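Local atomic coordinates of ferrous iron transport protein B (Legionella pneumophila, PDB entry 3IBY), a protein that probably transports ferrous iron across the inner membrane in a GTP-driven uptake system, its cytosolic part carrying the GTP-binding G domain. Residues Cys12-Leu17 with Ile88-Ala93; Pro56-Leu61 with Gln73-Ser78; Ala116-Asp121 with Ile144-His149. All coordinates share one frame; numbering follows the deposited sequence.

How the contacts relate
The three contacts illustrate how a G domain assembles its probable nucleotide site from loops hung on one sheet. Contacts 1 and 2 are buried and largely apolar, and they touch where Lys-14 lies against Pro-56 and Gly-57; contact 1 sets the P-loop on strand 86-92, contact 2 the loop after strand 48-54 on helix 70-81. Contact 3, only partly buried, shares the sheet with contact 1, since strands 86-92 and 113-118 are neighbours, and it adds to some apolar packing backbone and side-chain hydrogen bonds, including a histidine-carboxylate pair. Contacts 2 and 3 stay about 13 Å apart at their nearest atoms.

Contact 1: Cys12-Leu17 with Ile88-Ala93; sequences CGKTTL and INVIDA
Val-90 meets Cys-12, Lys-14 and Leu-17 of the segment 12-17: its CB and CG1 face the sulfur of Cys-12 in the loop, and its CG2 faces the helix. The close part lies at Cys-12. Its SG is turned between the backbone N and the carbonyl carbon (chi1 73°), and that rotation brings the sulfur to 3.8 Å from CB of Val-90. Two residues further along the strand, CB of Cys-12 meets CB of Asp-92 at 4.0 Å, while the carboxylate of Asp-92 turns to the backbone N of Cys-94. Toward the helix the fit becomes more open. CG2 of Val-90 receives CG of Lys-14 at 4.1 Å, the two side chains crossing at about a right angle, and CD2 of Leu-17 at 4.2 Å, the leucine sliding past in the opposite direction. CD2 of Leu-17 also reaches CG2 of Ile-88, at 4.4 Å, and Leu-6 of strand 3-8 adjoins the same group of side chains.

Lys-14 marks the partly exposed side. Only the root of its chain rests on the strand; bends at chi3 and chi4 carry the ammonium away to a salt bridge with Asp-54 and a hydrogen bond to the carbonyl of Leu-55. Gly-13, at the N-cap, has a positive phi of the kind that favours glycine, and its O accepts from N of Leu-17 at 2.8 Å in the first turn of the helix. The loop between strand 3-8 and the helix that begins at Lys-14 is the P-loop (Walker A motif) of the GTPase fold, consistent with the GTP site predicted here.

Contact 2: Pro56-Leu61 with Gln73-Ser78; sequences PGVYSL and QIAAQS
The backbone of 56-61 runs without regular secondary structure along helix 70-81, with CA of Pro-56 6.2 Å from CA of Ala-75 and CA of Leu-61 only 4.9 Å from CA of Ala-76. This corresponds to the G3/switch II region of G domains: Pro-56 and Gly-57 end the DxxG sequence, part of the predicted GTP site, and the loop leads on to the helix against which it folds back. Small side chains on the helix make the approach possible. The methyl of Ala-75 is the central point, touched by CG1 of Val-58 at 3.5 Å and by the carbonyl oxygen of Pro-56. CG1 of Val-58 stands anti to its own carbonyl carbon (chi1 -53°), which directs that branch at the helix. Beside it the proline ring presents its CD to CG2 of Ile-74 at 4.1 Å, the two side chains crossing at about a right angle. At the other end the methyl of Ala-76 meets not a side chain but the carbonyl oxygen of Leu-61, at 3.3 Å, whereas CD2 of Leu-61 comes near the carbonyl of Ala-75.

The contact is thus made by van der Waals touches. Polar fastening of the loop includes Gln-105 of helix 96-106, which bonds Leu-61 N and Ser-60 OG, and a backbone bond of Val-58 with Gly-8. Leu-102 of the same helix packs on Val-58 and Leu-61. Within helix 70-81, O of Ile-74 accepts twice from Ser-78, from its N and, at 2.6 Å, from its OG, which sits 44° above the carbonyl plane.

Contact 3: Ala116-Asp121 with Ile144-His149; sequences ALNMMD and IPIQAH
Asn-118 and Asp-121, first and last residues of the NMMD sequence, each meet the segment 144-149 with a polar group. The approach begins as parallel sheet: N of Leu-117 donates to O of Ile-144 at 2.8 Å, and N of Ile-146 returns a bond to O of Leu-117 at 2.9 Å. Beyond Ile-146 side-chain groups of 116-121 become the main acceptors.

Asn-118 can be followed outward. Its CB lies 4.0 Å from CG1 of Ile-146, and its CG lies equally close to CD1 of that isoleucine. With CG anti to the backbone N (chi1 -165°), the amide reaches the loop. There OD1 accepts from N of Ala-148 at 3.1 Å, the donor tilted 29° from the carbonyl plane, and weakly from N of Met-119. ND2, the other tip, bonds O of Cys-12 in the P-loop and a water, and rests near the methyl of Ala-148.

Asp-121 and His-149 reach tip to tip. NE2 of the histidine gives its hydrogen to the syn side of OD2 at 2.6 Å, close to the ring plane, though ring and carboxylate are turned 38° apart. The side-chain amide of Gln-147 stacks on the same carboxylate. The segments hold the NMMD and QAH sequences, which correspond to the G4 and G5 motifs of GTPases, both predicted to bind GTP here. An aspartate at this position of G4 usually holds the guanine base; here its carboxylate is engaged by His-149.

In the fold, strand 113-118 lies between strand 86-92 and the edge strand 143-145; Leu-17 of helix 14-22 packs on Ala-116 and Ile-146, and Leu-157 of helix 154-162 touches Ala-116 and Ile-144.

Contact 1: Cys12-Leu17 with Ile88-Ala93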
ATOM      1  N   CYS A  12      -1.963  -5.239 -12.248  1.00 18.03           N
ATOM      2  CA  CYS A  12      -1.716  -3.797 -12.485  1.00 18.39           C
ATOM      3  C   CYS A  12      -0.407  -3.487 -13.244  1.00 17.73           C
ATOM      4  O   CYS A  12       0.045  -2.322 -13.252  1.00 18.00           O
ATOM      5  CB  CYS A  12      -1.796  -2.977 -11.181  1.00 17.88           C
ATOM      6  SG  CYS A  12      -0.429  -3.168 -10.043  1.00 20.37           S
ATOM      7  N   GLY A  13       0.150  -4.512 -13.917  1.00 16.92           N
ATOM      8  CA  GLY A  13       1.498  -4.451 -14.521  1.00 15.80           C
ATOM      9  C   GLY A  13       2.598  -4.511 -13.473  1.00 15.04           C
ATOM     10  O   GLY A  13       3.718  -4.052 -13.685  1.00 14.96           O
ATOM     11  N   LYS A  14       2.276  -5.064 -12.311  1.00 14.28           N
ATOM     12  CA  LYS A  14       3.206  -5.027 -11.206  1.00 13.00           C
ATOM     13  C   LYS A  14       4.418  -5.820 -11.637  1.00 12.50           C
ATOM     14  O   LYS A  14       5.520  -5.395 -11.447  1.00 11.97           O
ATOM     15  CB  LYS A  14       2.562  -5.617  -9.966  1.00 12.64           C
ATOM     16  CG  LYS A  14       3.432  -5.568  -8.744  1.00 12.80           C
ATOM     17  CD  LYS A  14       2.694  -5.961  -7.490  1.00 13.04           C
ATOM     18  CE  LYS A  14       2.279  -7.426  -7.491  1.00 14.20           C
ATOM     19  NZ  LYS A  14       3.418  -8.410  -7.575  1.00 16.89           N
ATOM     20  N   THR A  15       4.185  -6.958 -12.270  1.00 12.76           N
ATOM     21  CA  THR A  15       5.242  -7.840 -12.690  1.00 13.29           C
ATOM     22  C   THR A  15       6.047  -7.213 -13.796  1.00 12.84           C
ATOM     23  O   THR A  15       7.258  -7.301 -13.816  1.00 12.99           O
ATOM     24  CB  THR A  15       4.650  -9.159 -13.181  1.00 13.69           C
ATOM     25  OG1 THR A  15       4.156  -9.878 -12.054  1.00 16.92           O
ATOM     26  CG2 THR A  15       5.682 -10.020 -13.899  1.00 14.97           C
ATOM     27  N   THR A  16       5.367  -6.576 -14.731  1.00 12.60           N
ATOM     28  CA  THR A  16       6.053  -5.838 -15.768  1.00 12.34           C
ATOM     29  C   THR A  16       6.964  -4.773 -15.173  1.00 11.89           C
ATOM     30  O   THR A  16       8.074  -4.599 -15.644  1.00 11.75           O
ATOM     31  CB  THR A  16       5.028  -5.240 -16.731  1.00 12.75           C
ATOM     32  OG1 THR A  16       4.258  -6.322 -17.252  1.00 13.29           O
ATOM     33  CG2 THR A  16       5.670  -4.469 -17.896  1.00 11.54           C
ATOM     34  N   LEU A  17       6.531  -4.066 -14.127  1.00 11.54           N
ATOM     35  CA  LEU A  17       7.423  -3.043 -13.519  1.00 10.90           C
ATOM     36  C   LEU A  17       8.605  -3.706 -12.872  1.00 10.27           C
ATOM     37  O   LEU A  17       9.745  -3.260 -12.988  1.00 10.26           O
ATOM     38  CB  LEU A  17       6.694  -2.178 -12.510  1.00 10.32           C
ATOM     39  CG  LEU A  17       7.640  -1.153 -11.870  1.00 11.00           C
ATOM     40  CD1 LEU A  17       8.391  -0.283 -12.885  1.00  7.55           C
ATOM     41  CD2 LEU A  17       6.814  -0.319 -10.932  1.00  9.59           C
ATOM     42  N   ILE A  88       7.137   0.720  -3.076  1.00 10.69           N
ATOM     43  CA  ILE A  88       6.746   1.185  -4.378  1.00 10.66           C
ATOM     44  C   ILE A  88       5.354   0.643  -4.610  1.00 12.02           C
ATOM     45  O   ILE A  88       5.142  -0.573  -4.901  1.00 13.50           O
ATOM     46  CB  ILE A  88       7.671   0.684  -5.509  1.00 10.07           C
ATOM     47  CG1 ILE A  88       9.103   1.144  -5.281  1.00  9.51           C
ATOM     48  CG2 ILE A  88       7.204   1.225  -6.836  1.00  7.53           C
ATOM     49  CD1 ILE A  88      10.094   0.447  -6.250  1.00 10.21           C
ATOM     50  N   ASN A  89       4.388   1.529  -4.443  1.00 12.21           N
ATOM     51  CA  ASN A  89       3.007   1.184  -4.627  1.00 11.77           C
ATOM     52  C   ASN A  89       2.709   1.424  -6.101  1.00 12.04           C
ATOM     53  O   ASN A  89       2.717   2.559  -6.589  1.00 11.73           O
ATOM     54  CB  ASN A  89       2.183   2.052  -3.688  1.00 11.60           C
ATOM     55  CG  ASN A  89       0.704   1.881  -3.860  1.00 12.35           C
ATOM     56  OD1 ASN A  89       0.221   0.858  -4.384  1.00 13.33           O
ATOM     57  ND2 ASN A  89      -0.044   2.889  -3.415  1.00  8.18           N
ATOM     58  N   VAL A  90       2.482   0.333  -6.821  1.00 12.78           N
ATOM     59  CA  VAL A  90       2.053   0.394  -8.228  1.00 12.42           C
ATOM     60  C   VAL A  90       0.562   0.475  -8.357  1.00 12.08           C
ATOM     61  O   VAL A  90      -0.155  -0.420  -7.936  1.00 10.65           O
ATOM     62  CB  VAL A  90       2.393  -0.865  -9.042  1.00 12.58           C
ATOM     63  CG1 VAL A  90       2.553  -0.472 -10.514  1.00 12.20           C
ATOM     64  CG2 VAL A  90       3.583  -1.501  -8.530  1.00 13.06           C
ATOM     65  N   ILE A  91       0.128   1.529  -9.025  1.00 12.82           N
ATOM     66  CA  ILE A  91      -1.268   1.798  -9.262  1.00 12.97           C
ATOM     67  C   ILE A  91      -1.546   1.691 -10.721  1.00 13.07           C
ATOM     68  O   ILE A  91      -0.717   2.095 -11.530  1.00 13.17           O
ATOM     69  CB  ILE A  91      -1.564   3.217  -8.847  1.00 13.22           C
ATOM     70  CG1 ILE A  91      -1.455   3.312  -7.344  1.00 14.00           C
ATOM     71  CG2 ILE A  91      -2.950   3.645  -9.268  1.00 12.38           C
ATOM     72  CD1 ILE A  91      -1.824   4.630  -6.812  1.00 14.61           C
ATOM     73  N   ASP A  92      -2.727   1.180 -11.052  1.00 13.59           N
ATOM     74  CA  ASP A  92      -3.249   1.162 -12.425  1.00 13.55           C
ATOM     75  C   ASP A  92      -4.091   2.418 -12.626  1.00 12.90           C
ATOM     76  O   ASP A  92      -5.138   2.543 -12.028  1.00 12.79           O
ATOM     77  CB  ASP A  92      -4.108  -0.097 -12.675  1.00 13.29           C
ATOM     78  CG  ASP A  92      -4.633  -0.190 -14.132  1.00 14.54           C
ATOM     79  OD1 ASP A  92      -4.494   0.816 -14.851  1.00 16.50           O
ATOM     80  OD2 ASP A  92      -5.184  -1.250 -14.570  1.00 14.09           O
ATOM     81  N   ALA A  93      -3.664   3.315 -13.516  1.00 13.30           N
ATOM     82  CA  ALA A  93      -4.388   4.594 -13.776  1.00 13.25           C
ATOM     83  C   ALA A  93      -5.845   4.392 -14.142  1.00 13.10           C
ATOM     84  O   ALA A  93      -6.696   5.237 -13.903  1.00 14.56           O
ATOM     85  CB  ALA A  93      -3.685   5.394 -14.840  1.00 12.60           C
TER

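Contact 2: Pro56-Leu61 with Gln73-Ser78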
ATOM      1  N   PRO A  56       2.650 -10.347  -3.723  1.00  9.76           N
ATOM      2  CA  PRO A  56       1.526 -10.729  -4.499  1.00 10.15           C
ATOM      3  C   PRO A  56       0.474  -9.710  -4.285  1.00 10.24           C
ATOM      4  O   PRO A  56       0.337  -9.231  -3.175  1.00 10.86           O
ATOM      5  CB  PRO A  56       1.089 -12.049  -3.863  1.00 10.73           C
ATOM      6  CG  PRO A  56       2.221 -12.543  -3.151  1.00 10.36           C
ATOM      7  CD  PRO A  56       2.816 -11.279  -2.606  1.00 10.73           C
ATOM      8  N   GLY A  57      -0.226  -9.358  -5.354  1.00 10.29           N
ATOM      9  CA  GLY A  57      -1.237  -8.349  -5.329  1.00 10.41           C
ATOM     10  C   GLY A  57      -2.425  -8.721  -4.466  1.00 10.88           C
ATOM     11  O   GLY A  57      -2.745  -9.885  -4.326  1.00 11.26           O
ATOM     12  N   VAL A  58      -3.074  -7.698  -3.916  1.00 10.87           N
ATOM     13  CA  VAL A  58      -4.129  -7.806  -2.962  1.00 10.65           C
ATOM     14  C   VAL A  58      -4.867  -6.507  -3.107  1.00 11.01           C
ATOM     15  O   VAL A  58      -4.229  -5.466  -3.352  1.00 12.07           O
ATOM     16  CB  VAL A  58      -3.557  -7.825  -1.536  1.00 10.93           C
ATOM     17  CG1 VAL A  58      -2.476  -8.897  -1.402  1.00 12.53           C
ATOM     18  CG2 VAL A  58      -2.932  -6.514  -1.197  1.00 10.88           C
ATOM     19  N   TYR A  59      -6.188  -6.551  -2.983  1.00 10.53           N
ATOM     20  CA  TYR A  59      -6.989  -5.355  -2.921  1.00 10.38           C
ATOM     21  C   TYR A  59      -6.796  -4.603  -1.585  1.00 10.99           C
ATOM     22  O   TYR A  59      -6.820  -3.354  -1.513  1.00 10.51           O
ATOM     23  CB  TYR A  59      -8.470  -5.755  -3.079  1.00 10.15           C
ATOM     24  CG  TYR A  59      -9.442  -4.697  -2.588  1.00  8.63           C
ATOM     25  CD1 TYR A  59      -9.620  -3.517  -3.295  1.00  7.09           C
ATOM     26  CD2 TYR A  59     -10.171  -4.873  -1.410  1.00  6.43           C
ATOM     27  CE1 TYR A  59     -10.516  -2.553  -2.870  1.00  6.17           C
ATOM     28  CE2 TYR A  59     -11.048  -3.901  -0.954  1.00  4.84           C
ATOM     29  CZ  TYR A  59     -11.221  -2.742  -1.695  1.00  6.23           C
ATOM     30  OH  TYR A  59     -12.085  -1.742  -1.281  1.00  7.29           O
ATOM     31  N   SER A  60      -6.617  -5.398  -0.534  1.00 11.76           N
ATOM     32  CA  SER A  60      -6.795  -4.973   0.867  1.00 12.64           C
ATOM     33  C   SER A  60      -5.854  -5.788   1.723  1.00 13.34           C
ATOM     34  O   SER A  60      -5.626  -6.957   1.441  1.00 14.24           O
ATOM     35  CB  SER A  60      -8.238  -5.255   1.321  1.00 12.60           C
ATOM     36  OG  SER A  60      -8.510  -4.809   2.640  1.00 13.05           O
ATOM     37  N   LEU A  61      -5.348  -5.207   2.799  1.00 14.36           N
ATOM     38  CA  LEU A  61      -4.366  -5.898   3.624  1.00 15.29           C
ATOM     39  C   LEU A  61      -4.997  -6.868   4.645  1.00 16.13           C
ATOM     40  O   LEU A  61      -4.306  -7.424   5.493  1.00 16.36           O
ATOM     41  CB  LEU A  61      -3.453  -4.887   4.313  1.00 14.95           C
ATOM     42  CG  LEU A  61      -2.528  -4.179   3.334  1.00 15.30           C
ATOM     43  CD1 LEU A  61      -1.971  -2.975   4.034  1.00 15.71           C
ATOM     44  CD2 LEU A  61      -1.393  -5.081   2.789  1.00 13.43           C
ATOM     45  N   GLN A  73      -2.563 -13.245   2.042  1.00 17.48           N
ATOM     46  CA  GLN A  73      -2.016 -13.384   3.359  1.00 16.49           C
ATOM     47  C   GLN A  73      -0.558 -12.995   3.405  1.00 15.01           C
ATOM     48  O   GLN A  73      -0.132 -12.363   4.352  1.00 14.81           O
ATOM     49  CB  GLN A  73      -2.152 -14.837   3.798  1.00 16.43           C
ATOM     50  CG  GLN A  73      -2.222 -15.047   5.281  1.00 18.05           C
ATOM     51  CD  GLN A  73      -2.687 -16.471   5.659  1.00 20.61           C
ATOM     52  OE1 GLN A  73      -3.403 -17.143   4.890  1.00 19.19           O
ATOM     53  NE2 GLN A  73      -2.282 -16.930   6.865  1.00 21.94           N
ATOM     54  N   ILE A  74       0.214 -13.411   2.410  1.00 13.45           N
ATOM     55  CA  ILE A  74       1.652 -13.165   2.404  1.00 12.19           C
ATOM     56  C   ILE A  74       1.971 -11.673   2.426  1.00 11.43           C
ATOM     57  O   ILE A  74       2.859 -11.241   3.134  1.00 11.37           O
ATOM     58  CB  ILE A  74       2.296 -13.824   1.202  1.00 11.91           C
ATOM     59  CG1 ILE A  74       2.448 -15.292   1.492  1.00 13.31           C
ATOM     60  CG2 ILE A  74       3.686 -13.236   0.855  1.00 11.74           C
ATOM     61  CD1 ILE A  74       2.591 -16.106   0.251  1.00 16.50           C
ATOM     62  N   ALA A  75       1.219 -10.896   1.672  1.00 10.64           N
ATOM     63  CA  ALA A  75       1.432  -9.479   1.559  1.00 10.59           C
ATOM     64  C   ALA A  75       1.099  -8.756   2.871  1.00 10.81           C
ATOM     65  O   ALA A  75       1.838  -7.876   3.347  1.00 10.20           O
ATOM     66  CB  ALA A  75       0.575  -8.947   0.409  1.00 10.29           C
ATOM     67  N   ALA A  76      -0.050  -9.137   3.414  1.00 11.13           N
ATOM     68  CA  ALA A  76      -0.502  -8.725   4.718  1.00 11.28           C
ATOM     69  C   ALA A  76       0.574  -8.901   5.787  1.00 11.63           C
ATOM     70  O   ALA A  76       0.782  -7.983   6.581  1.00 12.50           O
ATOM     71  CB  ALA A  76      -1.736  -9.507   5.084  1.00 11.66           C
ATOM     72  N   GLN A  77       1.267 -10.042   5.806  1.00 11.20           N
ATOM     73  CA  GLN A  77       2.301 -10.235   6.805  1.00 11.80           C
ATOM     74  C   GLN A  77       3.702  -9.768   6.432  1.00 11.34           C
ATOM     75  O   GLN A  77       4.517  -9.547   7.333  1.00 11.68           O
ATOM     76  CB  GLN A  77       2.328 -11.667   7.370  1.00 12.40           C
ATOM     77  CG  GLN A  77       2.716 -12.772   6.435  1.00 14.69           C
ATOM     78  CD  GLN A  77       1.893 -14.047   6.704  1.00 18.27           C
ATOM     79  OE1 GLN A  77       1.407 -14.692   5.768  1.00 21.45           O
ATOM     80  NE2 GLN A  77       1.703 -14.385   7.983  1.00 17.91           N
ATOM     81  N   SER A  78       3.995  -9.581   5.151  1.00 10.30           N
ATOM     82  CA  SER A  78       5.338  -9.183   4.761  1.00  9.42           C
ATOM     83  C   SER A  78       5.600  -7.720   5.113  1.00  9.33           C
ATOM     84  O   SER A  78       6.700  -7.383   5.512  1.00  8.68           O
ATOM     85  CB  SER A  78       5.581  -9.410   3.268  1.00  9.41           C
ATOM     86  OG  SER A  78       5.348 -10.752   2.841  1.00  9.88           O
TER

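Contact 3: Ala116-Asp121 with Ile144-His149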
ATOM      1  N   ALA A 116       3.855   4.561  -8.245  1.00 11.73           N
ATOM      2  CA  ALA A 116       4.168   4.342  -9.677  1.00 11.59           C
ATOM      3  C   ALA A 116       2.832   4.247 -10.378  1.00 11.95           C
ATOM      4  O   ALA A 116       2.100   3.297 -10.141  1.00 12.49           O
ATOM      5  CB  ALA A 116       4.915   3.056  -9.876  1.00 10.27           C
ATOM      6  N   LEU A 117       2.482   5.245 -11.192  1.00 12.61           N
ATOM      7  CA  LEU A 117       1.114   5.384 -11.722  1.00 12.04           C
ATOM      8  C   LEU A 117       1.204   4.831 -13.112  1.00 11.56           C
ATOM      9  O   LEU A 117       1.652   5.489 -14.028  1.00  9.31           O
ATOM     10  CB  LEU A 117       0.717   6.848 -11.715  1.00 12.70           C
ATOM     11  CG  LEU A 117      -0.724   7.348 -11.536  1.00 13.94           C
ATOM     12  CD1 LEU A 117      -0.888   8.492 -12.510  1.00 10.69           C
ATOM     13  CD2 LEU A 117      -1.795   6.288 -11.731  1.00 14.25           C
ATOM     14  N   ASN A 118       0.860   3.559 -13.223  1.00 12.38           N
ATOM     15  CA  ASN A 118       1.132   2.781 -14.419  1.00 13.56           C
ATOM     16  C   ASN A 118      -0.052   2.884 -15.406  1.00 13.86           C
ATOM     17  O   ASN A 118      -1.093   3.420 -15.075  1.00 14.30           O
ATOM     18  CB  ASN A 118       1.434   1.333 -13.994  1.00 13.59           C
ATOM     19  CG  ASN A 118       2.073   0.491 -15.093  1.00 15.17           C
ATOM     20  OD1 ASN A 118       2.564   1.012 -16.113  1.00 17.47           O
ATOM     21  ND2 ASN A 118       2.063  -0.832 -14.894  1.00  9.90           N
ATOM     22  N   MET A 119       0.163   2.428 -16.637  1.00 14.45           N
ATOM     23  CA  MET A 119      -0.870   2.276 -17.665  1.00 14.23           C
ATOM     24  C   MET A 119      -1.428   3.607 -18.106  1.00 13.60           C
ATOM     25  O   MET A 119      -2.626   3.745 -18.442  1.00 12.95           O
ATOM     26  CB  MET A 119      -1.977   1.385 -17.168  1.00 14.75           C
ATOM     27  CG  MET A 119      -1.504   0.088 -16.548  1.00 16.68           C
ATOM     28  SD  MET A 119      -0.753  -1.009 -17.735  1.00 18.19           S
ATOM     29  CE  MET A 119      -1.134  -2.612 -17.007  1.00 18.82           C
ATOM     30  N   MET A 120      -0.547   4.588 -18.118  1.00 12.58           N
ATOM     31  CA  MET A 120      -0.947   5.920 -18.515  1.00 12.36           C
ATOM     32  C   MET A 120      -1.439   5.939 -19.983  1.00 12.01           C
ATOM     33  O   MET A 120      -2.252   6.823 -20.375  1.00 11.89           O
ATOM     34  CB  MET A 120       0.219   6.899 -18.345  1.00 12.16           C
ATOM     35  CG  MET A 120       0.665   7.130 -16.931  1.00 10.86           C
ATOM     36  SD  MET A 120      -0.636   7.803 -15.934  1.00 14.28           S
ATOM     37  CE  MET A 120      -0.839   9.491 -16.538  1.00  2.00           C
ATOM     38  N   ASP A 121      -0.935   4.994 -20.778  1.00 11.02           N
ATOM     39  CA  ASP A 121      -1.272   4.938 -22.184  1.00 10.74           C
ATOM     40  C   ASP A 121      -2.680   4.406 -22.323  1.00 11.20           C
ATOM     41  O   ASP A 121      -3.499   4.968 -23.069  1.00 11.74           O
ATOM     42  CB  ASP A 121      -0.232   4.132 -23.005  1.00 10.43           C
ATOM     43  CG  ASP A 121       0.006   2.703 -22.490  1.00  9.95           C
ATOM     44  OD1 ASP A 121      -0.212   2.392 -21.287  1.00 12.52           O
ATOM     45  OD2 ASP A 121       0.440   1.868 -23.293  1.00  6.04           O
ATOM     46  N   ILE A 144       4.532   9.024  -9.602  1.00 10.19           N
ATOM     47  CA  ILE A 144       5.422   9.004 -10.755  1.00 10.22           C
ATOM     48  C   ILE A 144       4.708   8.264 -11.858  1.00 10.54           C
ATOM     49  O   ILE A 144       4.522   7.044 -11.773  1.00 11.36           O
ATOM     50  CB  ILE A 144       6.788   8.321 -10.458  1.00 10.37           C
ATOM     51  CG1 ILE A 144       7.561   9.060  -9.327  1.00 10.51           C
ATOM     52  CG2 ILE A 144       7.627   8.202 -11.746  1.00  8.13           C
ATOM     53  CD1 ILE A 144       8.141  10.443  -9.669  1.00  7.40           C
ATOM     54  N   PRO A 145       4.262   8.997 -12.877  1.00 10.26           N
ATOM     55  CA  PRO A 145       3.594   8.417 -14.025  1.00 10.37           C
ATOM     56  C   PRO A 145       4.550   7.597 -14.874  1.00 10.63           C
ATOM     57  O   PRO A 145       5.641   8.084 -15.186  1.00 10.40           O
ATOM     58  CB  PRO A 145       3.143   9.629 -14.827  1.00 10.37           C
ATOM     59  CG  PRO A 145       3.274  10.799 -13.926  1.00 10.27           C
ATOM     60  CD  PRO A 145       4.229  10.467 -12.874  1.00 10.46           C
ATOM     61  N   ILE A 146       4.140   6.376 -15.229  1.00 10.75           N
ATOM     62  CA  ILE A 146       4.949   5.446 -16.046  1.00 11.09           C
ATOM     63  C   ILE A 146       4.155   4.605 -17.070  1.00 11.24           C
ATOM     64  O   ILE A 146       2.923   4.608 -17.105  1.00 10.46           O
ATOM     65  CB  ILE A 146       5.726   4.439 -15.147  1.00 11.59           C
ATOM     66  CG1 ILE A 146       4.759   3.496 -14.394  1.00 12.37           C
ATOM     67  CG2 ILE A 146       6.634   5.179 -14.158  1.00 11.15           C
ATOM     68  CD1 ILE A 146       5.401   2.243 -13.825  1.00 12.83           C
ATOM     69  N   GLN A 147       4.896   3.893 -17.914  1.00 11.45           N
ATOM     70  CA  GLN A 147       4.354   2.828 -18.767  1.00 11.19           C
ATOM     71  C   GLN A 147       5.388   1.712 -18.759  1.00 11.60           C
ATOM     72  O   GLN A 147       6.360   1.718 -19.524  1.00 10.77           O
ATOM     73  CB  GLN A 147       4.111   3.303 -20.185  1.00 11.22           C
ATOM     74  CG  GLN A 147       3.233   4.523 -20.316  1.00 12.30           C
ATOM     75  CD  GLN A 147       3.165   5.025 -21.738  1.00 10.68           C
ATOM     76  OE1 GLN A 147       3.083   6.215 -21.973  1.00 11.73           O
ATOM     77  NE2 GLN A 147       3.238   4.121 -22.682  1.00 10.49           N
ATOM     78  N   ALA A 148       5.195   0.792 -17.826  1.00 12.23           N
ATOM     79  CA  ALA A 148       6.224  -0.138 -17.474  1.00 12.62           C
ATOM     80  C   ALA A 148       6.494  -0.976 -18.690  1.00 13.04           C
ATOM     81  O   ALA A 148       7.646  -1.239 -19.036  1.00 13.25           O
ATOM     82  CB  ALA A 148       5.759  -1.000 -16.308  1.00 12.99           C
ATOM     83  N   HIS A 149       5.413  -1.398 -19.340  1.00 13.29           N
ATOM     84  CA  HIS A 149       5.502  -2.217 -20.574  1.00 13.27           C
ATOM     85  C   HIS A 149       6.348  -1.578 -21.692  1.00 12.79           C
ATOM     86  O   HIS A 149       6.790  -2.256 -22.602  1.00 12.74           O
ATOM     87  CB  HIS A 149       4.087  -2.616 -21.087  1.00 12.83           C
ATOM     88  CG  HIS A 149       3.143  -1.464 -21.245  1.00 12.73           C
ATOM     89  ND1 HIS A 149       2.856  -0.585 -20.224  1.00 12.57           N
ATOM     90  CD2 HIS A 149       2.413  -1.051 -22.308  1.00 12.57           C
ATOM     91  CE1 HIS A 149       1.997   0.320 -20.654  1.00 11.78           C
ATOM     92  NE2 HIS A 149       1.725   0.072 -21.922  1.00  9.33           N
TER
HETATM   93  O   HOH W   1       2.953  -1.986 -17.106  1.00  6.11           O